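Local coordinates for uncharacterized protein (Novosphingobium aromaticivorans, PDB 3M7A) that is of unknown function and belongs to the uncharacterized DUF192 (COG1430) family, at residues I64-R78 with E107-E121. Numbering follows the deposited sequence.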
# COMPACT_ATOMS: atom_id res chain seq x y z
N ILE A 64 -4.02 -1.54 1.42
CA ILE A 64 -4.02 -2.07 0.07
C ILE A 64 -5.34 -1.67 -0.60
O ILE A 64 -6.42 -1.87 -0.05
CB ILE A 64 -3.76 -3.62 0.06
CG1 ILE A 64 -3.64 -4.18 -1.36
CG2 ILE A 64 -4.81 -4.39 0.83
CD1 ILE A 64 -2.33 -3.91 -2.03
N PHE A 65 -5.22 -1.10 -1.79
CA PHE A 65 -6.31 -0.60 -2.59
C PHE A 65 -6.43 -1.54 -3.79
O PHE A 65 -5.50 -1.64 -4.58
CB PHE A 65 -6.00 0.81 -3.09
CG PHE A 65 -5.77 1.87 -2.01
CD1 PHE A 65 -4.66 1.83 -1.20
CD2 PHE A 65 -6.64 2.94 -1.88
CE1 PHE A 65 -4.46 2.81 -0.25
CE2 PHE A 65 -6.44 3.92 -0.93
CZ PHE A 65 -5.34 3.87 -0.12
N LEU A 66 -7.54 -2.28 -3.90
CA LEU A 66 -7.71 -3.31 -4.94
C LEU A 66 -8.70 -2.78 -5.95
O LEU A 66 -9.82 -2.38 -5.60
CB LEU A 66 -8.18 -4.63 -4.36
CG LEU A 66 -7.20 -5.34 -3.45
CD1 LEU A 66 -7.81 -6.71 -3.03
CD2 LEU A 66 -5.79 -5.49 -4.09
N ARG A 67 -8.28 -2.77 -7.20
CA ARG A 67 -8.99 -2.04 -8.23
C ARG A 67 -9.49 -2.91 -9.34
O ARG A 67 -8.77 -3.68 -9.93
CB ARG A 67 -8.10 -0.97 -8.82
CG ARG A 67 -7.63 -0.01 -7.77
CD ARG A 67 -6.57 0.92 -8.27
NE ARG A 67 -6.96 1.75 -9.39
CZ ARG A 67 -7.71 2.84 -9.30
NH1 ARG A 67 -8.20 3.25 -8.14
NH2 ARG A 67 -7.97 3.56 -10.37
N ASN A 68 -10.77 -2.75 -9.63
CA ASN A 68 -11.41 -3.44 -10.74
C ASN A 68 -12.58 -2.58 -11.22
O ASN A 68 -13.53 -2.39 -10.47
CB ASN A 68 -11.90 -4.84 -10.37
CG ASN A 68 -12.35 -5.63 -11.59
OD1 ASN A 68 -12.46 -5.09 -12.69
ND2 ASN A 68 -12.62 -6.92 -11.40
N PRO A 69 -12.52 -2.05 -12.46
CA PRO A 69 -11.44 -2.24 -13.43
C PRO A 69 -10.12 -1.60 -12.97
O PRO A 69 -10.13 -0.65 -12.16
CB PRO A 69 -11.98 -1.54 -14.67
CG PRO A 69 -12.82 -0.45 -14.14
CD PRO A 69 -13.47 -1.02 -12.91
N PRO A 70 -8.98 -2.09 -13.48
CA PRO A 70 -7.67 -1.59 -13.03
C PRO A 70 -7.28 -0.29 -13.74
O PRO A 70 -6.25 -0.20 -14.38
CB PRO A 70 -6.73 -2.74 -13.40
CG PRO A 70 -7.38 -3.28 -14.68
CD PRO A 70 -8.85 -3.25 -14.39
N ASP A 71 -8.12 0.72 -13.61
CA ASP A 71 -7.90 2.00 -14.22
C ASP A 71 -6.64 2.62 -13.64
O ASP A 71 -6.29 2.40 -12.47
CB ASP A 71 -9.10 2.90 -13.90
CG ASP A 71 -10.37 2.50 -14.66
OD1 ASP A 71 -10.32 1.71 -15.64
OD2 ASP A 71 -11.44 3.01 -14.26
N MSE A 72 -5.96 3.43 -14.43
CA MSE A 72 -4.80 4.17 -13.95
C MSE A 72 -5.21 5.03 -12.75
O MSE A 72 -6.19 5.78 -12.83
CB MSE A 72 -4.30 5.05 -15.09
CG MSE A 72 -3.09 5.88 -14.79
SE MSE A 72 -2.75 7.07 -16.29
CE MSE A 72 -1.80 8.46 -15.31
N ALA A 73 -4.48 4.93 -11.64
CA ALA A 73 -4.80 5.63 -10.40
C ALA A 73 -3.99 6.91 -10.26
O ALA A 73 -2.82 6.98 -10.69
CB ALA A 73 -4.51 4.75 -9.21
N THR A 74 -4.59 7.92 -9.64
CA THR A 74 -3.86 9.13 -9.25
C THR A 74 -4.26 9.44 -7.81
O THR A 74 -5.44 9.45 -7.50
CB THR A 74 -4.18 10.33 -10.18
OG1 THR A 74 -3.78 9.99 -11.51
CG2 THR A 74 -3.42 11.59 -9.76
N PHE A 75 -3.26 9.65 -6.95
CA PHE A 75 -3.48 9.84 -5.51
C PHE A 75 -3.15 11.28 -5.11
O PHE A 75 -2.54 12.04 -5.87
CB PHE A 75 -2.63 8.83 -4.73
CG PHE A 75 -3.27 7.48 -4.63
CD1 PHE A 75 -3.42 6.68 -5.72
CD2 PHE A 75 -3.78 7.03 -3.44
CE1 PHE A 75 -4.04 5.46 -5.63
CE2 PHE A 75 -4.38 5.83 -3.34
CZ PHE A 75 -4.53 5.03 -4.44
N TRP A 76 -3.55 11.66 -3.91
CA TRP A 76 -3.11 12.90 -3.28
C TRP A 76 -3.14 12.74 -1.77
O TRP A 76 -3.53 11.71 -1.27
CB TRP A 76 -3.95 14.10 -3.72
CG TRP A 76 -5.39 14.13 -3.28
CD1 TRP A 76 -6.11 13.12 -2.75
CD2 TRP A 76 -6.26 15.26 -3.37
NE1 TRP A 76 -7.40 13.54 -2.51
CE2 TRP A 76 -7.51 14.86 -2.88
CE3 TRP A 76 -6.10 16.58 -3.80
CZ2 TRP A 76 -8.62 15.72 -2.85
CZ3 TRP A 76 -7.18 17.43 -3.75
CH2 TRP A 76 -8.42 17.00 -3.27
N MSE A 77 -2.70 13.79 -1.06
CA MSE A 77 -2.52 13.73 0.37
C MSE A 77 -3.42 14.70 1.14
O MSE A 77 -3.20 14.97 2.30
CB MSE A 77 -1.04 13.95 0.71
CG MSE A 77 -0.12 12.86 0.18
SE MSE A 77 -0.33 11.15 1.07
CE MSE A 77 0.76 11.58 2.60
N ARG A 78 -4.51 15.16 0.50
CA ARG A 78 -5.50 15.94 1.23
C ARG A 78 -5.93 15.16 2.49
O ARG A 78 -6.20 13.95 2.42
CB ARG A 78 -6.70 16.28 0.34
CG ARG A 78 -7.80 17.07 1.10
CD ARG A 78 -8.91 17.68 0.28
NE ARG A 78 -8.49 18.94 -0.35
CZ ARG A 78 -9.31 19.72 -1.06
NH1 ARG A 78 -10.59 19.39 -1.23
NH2 ARG A 78 -8.85 20.84 -1.59
N GLU A 107 -1.71 18.48 -2.04
CA GLU A 107 -2.72 18.18 -3.05
C GLU A 107 -2.16 17.87 -4.44
O GLU A 107 -2.92 17.54 -5.33
CB GLU A 107 -3.76 19.30 -3.08
CG GLU A 107 -4.45 19.37 -1.72
CD GLU A 107 -5.51 20.41 -1.61
OE1 GLU A 107 -5.93 20.98 -2.62
OE2 GLU A 107 -5.98 20.61 -0.46
N THR A 108 -0.83 17.90 -4.58
CA THR A 108 -0.18 17.55 -5.83
C THR A 108 -0.58 16.13 -6.25
O THR A 108 -0.53 15.22 -5.44
CB THR A 108 1.35 17.59 -5.68
OG1 THR A 108 1.74 18.88 -5.17
CG2 THR A 108 2.04 17.32 -7.02
N PRO A 109 -0.96 15.94 -7.53
CA PRO A 109 -1.35 14.60 -7.95
C PRO A 109 -0.15 13.69 -8.00
O PRO A 109 0.95 14.09 -8.41
CB PRO A 109 -1.94 14.82 -9.35
CG PRO A 109 -1.35 16.13 -9.80
CD PRO A 109 -1.19 16.94 -8.58
N LEU A 110 -0.38 12.43 -7.63
CA LEU A 110 0.65 11.40 -7.60
C LEU A 110 0.16 10.28 -8.50
O LEU A 110 -0.62 9.43 -8.07
CB LEU A 110 0.85 10.91 -6.17
CG LEU A 110 1.18 12.01 -5.16
CD1 LEU A 110 1.12 11.41 -3.77
CD2 LEU A 110 2.55 12.66 -5.49
N PRO A 111 0.59 10.28 -9.77
CA PRO A 111 0.03 9.32 -10.72
C PRO A 111 0.75 7.99 -10.76
O PRO A 111 1.97 7.92 -10.63
CB PRO A 111 0.23 10.02 -12.07
CG PRO A 111 1.43 10.88 -11.83
CD PRO A 111 1.34 11.34 -10.44
N ALA A 112 -0.01 6.94 -11.00
CA ALA A 112 0.54 5.65 -11.37
C ALA A 112 1.16 5.74 -12.75
O ALA A 112 0.77 6.57 -13.57
CB ALA A 112 -0.58 4.56 -11.37
N ALA A 113 2.05 4.79 -13.05
CA ALA A 113 2.67 4.72 -14.36
C ALA A 113 1.71 4.28 -15.44
O ALA A 113 2.00 4.45 -16.61
CB ALA A 113 3.83 3.74 -14.31
N GLY A 114 0.58 3.69 -15.07
CA GLY A 114 -0.37 3.13 -16.03
C GLY A 114 -1.50 2.43 -15.32
O GLY A 114 -1.66 2.59 -14.10
N PRO A 115 -2.27 1.60 -16.05
CA PRO A 115 -3.34 0.81 -15.45
C PRO A 115 -2.87 0.16 -14.15
O PRO A 115 -1.83 -0.48 -14.10
CB PRO A 115 -3.69 -0.20 -16.54
CG PRO A 115 -3.40 0.55 -17.82
CD PRO A 115 -2.19 1.41 -17.52
N THR A 116 -3.66 0.40 -13.11
CA THR A 116 -3.26 0.10 -11.75
C THR A 116 -4.20 -0.97 -11.16
O THR A 116 -5.39 -0.70 -10.93
CB THR A 116 -3.34 1.35 -10.89
OG1 THR A 116 -2.62 2.41 -11.52
CG2 THR A 116 -2.78 1.11 -9.50
N LEU A 117 -3.68 -2.18 -10.96
CA LEU A 117 -4.42 -3.28 -10.34
C LEU A 117 -4.55 -3.08 -8.83
O LEU A 117 -5.57 -3.43 -8.24
CB LEU A 117 -3.71 -4.59 -10.67
CG LEU A 117 -4.35 -5.83 -10.05
CD1 LEU A 117 -5.76 -6.08 -10.60
CD2 LEU A 117 -3.47 -7.05 -10.33
N ALA A 118 -3.50 -2.58 -8.19
CA ALA A 118 -3.50 -2.38 -6.74
C ALA A 118 -2.57 -1.25 -6.38
O ALA A 118 -1.68 -0.90 -7.13
CB ALA A 118 -3.09 -3.69 -6.02
N VAL A 119 -2.76 -0.70 -5.19
CA VAL A 119 -1.86 0.25 -4.59
C VAL A 119 -1.63 -0.16 -3.15
O VAL A 119 -2.56 -0.53 -2.46
CB VAL A 119 -2.45 1.68 -4.63
CG1 VAL A 119 -1.46 2.69 -4.04
CG2 VAL A 119 -2.82 2.07 -6.08
N LEU A 120 -0.37 -0.10 -2.71
CA LEU A 120 -0.01 -0.40 -1.34
C LEU A 120 0.59 0.88 -0.75
O LEU A 120 1.58 1.42 -1.28
CB LEU A 120 0.98 -1.55 -1.27
CG LEU A 120 1.51 -1.84 0.12
CD1 LEU A 120 0.40 -2.38 1.06
CD2 LEU A 120 2.65 -2.86 0.06
N GLU A 121 -0.02 1.36 0.33
CA GLU A 121 0.54 2.49 1.08
C GLU A 121 1.17 2.02 2.39
O GLU A 121 0.57 1.25 3.12
CB GLU A 121 -0.55 3.53 1.41
CG GLU A 121 -1.09 4.23 0.19
CD GLU A 121 -2.17 5.25 0.44
OE1 GLU A 121 -2.70 5.35 1.54
OE2 GLU A 121 -2.52 5.94 -0.54
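Two antiparallel strand pairs meet here, 64-66 with 118-121 in the large mixed sheet and 72-75 with 110-112 in a separate two-stranded one. Phe65 and Val119 form a hydrogen-bonded pair, Phe65 N reaching Val119 O at 2.8 Å, and Phe75 pairs likewise with Leu110. Between the sheets, Phe75 comes at Val119 from the opposite direction, its CE1 3.6 Å from Val119 CG2, while its CE2 edge lies over one face of the Phe65 ring. Val119 also packs on Ile86 of strand 84-89. At the turns, Thr116 OG1 takes the Ala73 N-H at 3.1 Å and is itself bonded to Gly114 O. Arg67 N bonds Leu117 O; its side chain, bent at chi3 (60°), grips the backbone carbonyl Asp71 O side-on through NE and NH2, while NH1 bonds Gln47. An alanine here would probably deprive Asp71 O of two guanidinium donors and Gln47 OE1 of its partner, leaving the 67-71 turn freer to move. At the far end, in the conformer given, Arg78 NE meets Glu107 OE2 at 3.0 Å in a salt bridge, Trp76 CH2 over one guanidinium face. Overall, a two-stranded antiparallel sheet packs Phe75 and Leu110 against a larger mixed beta-sheet, Val119 included.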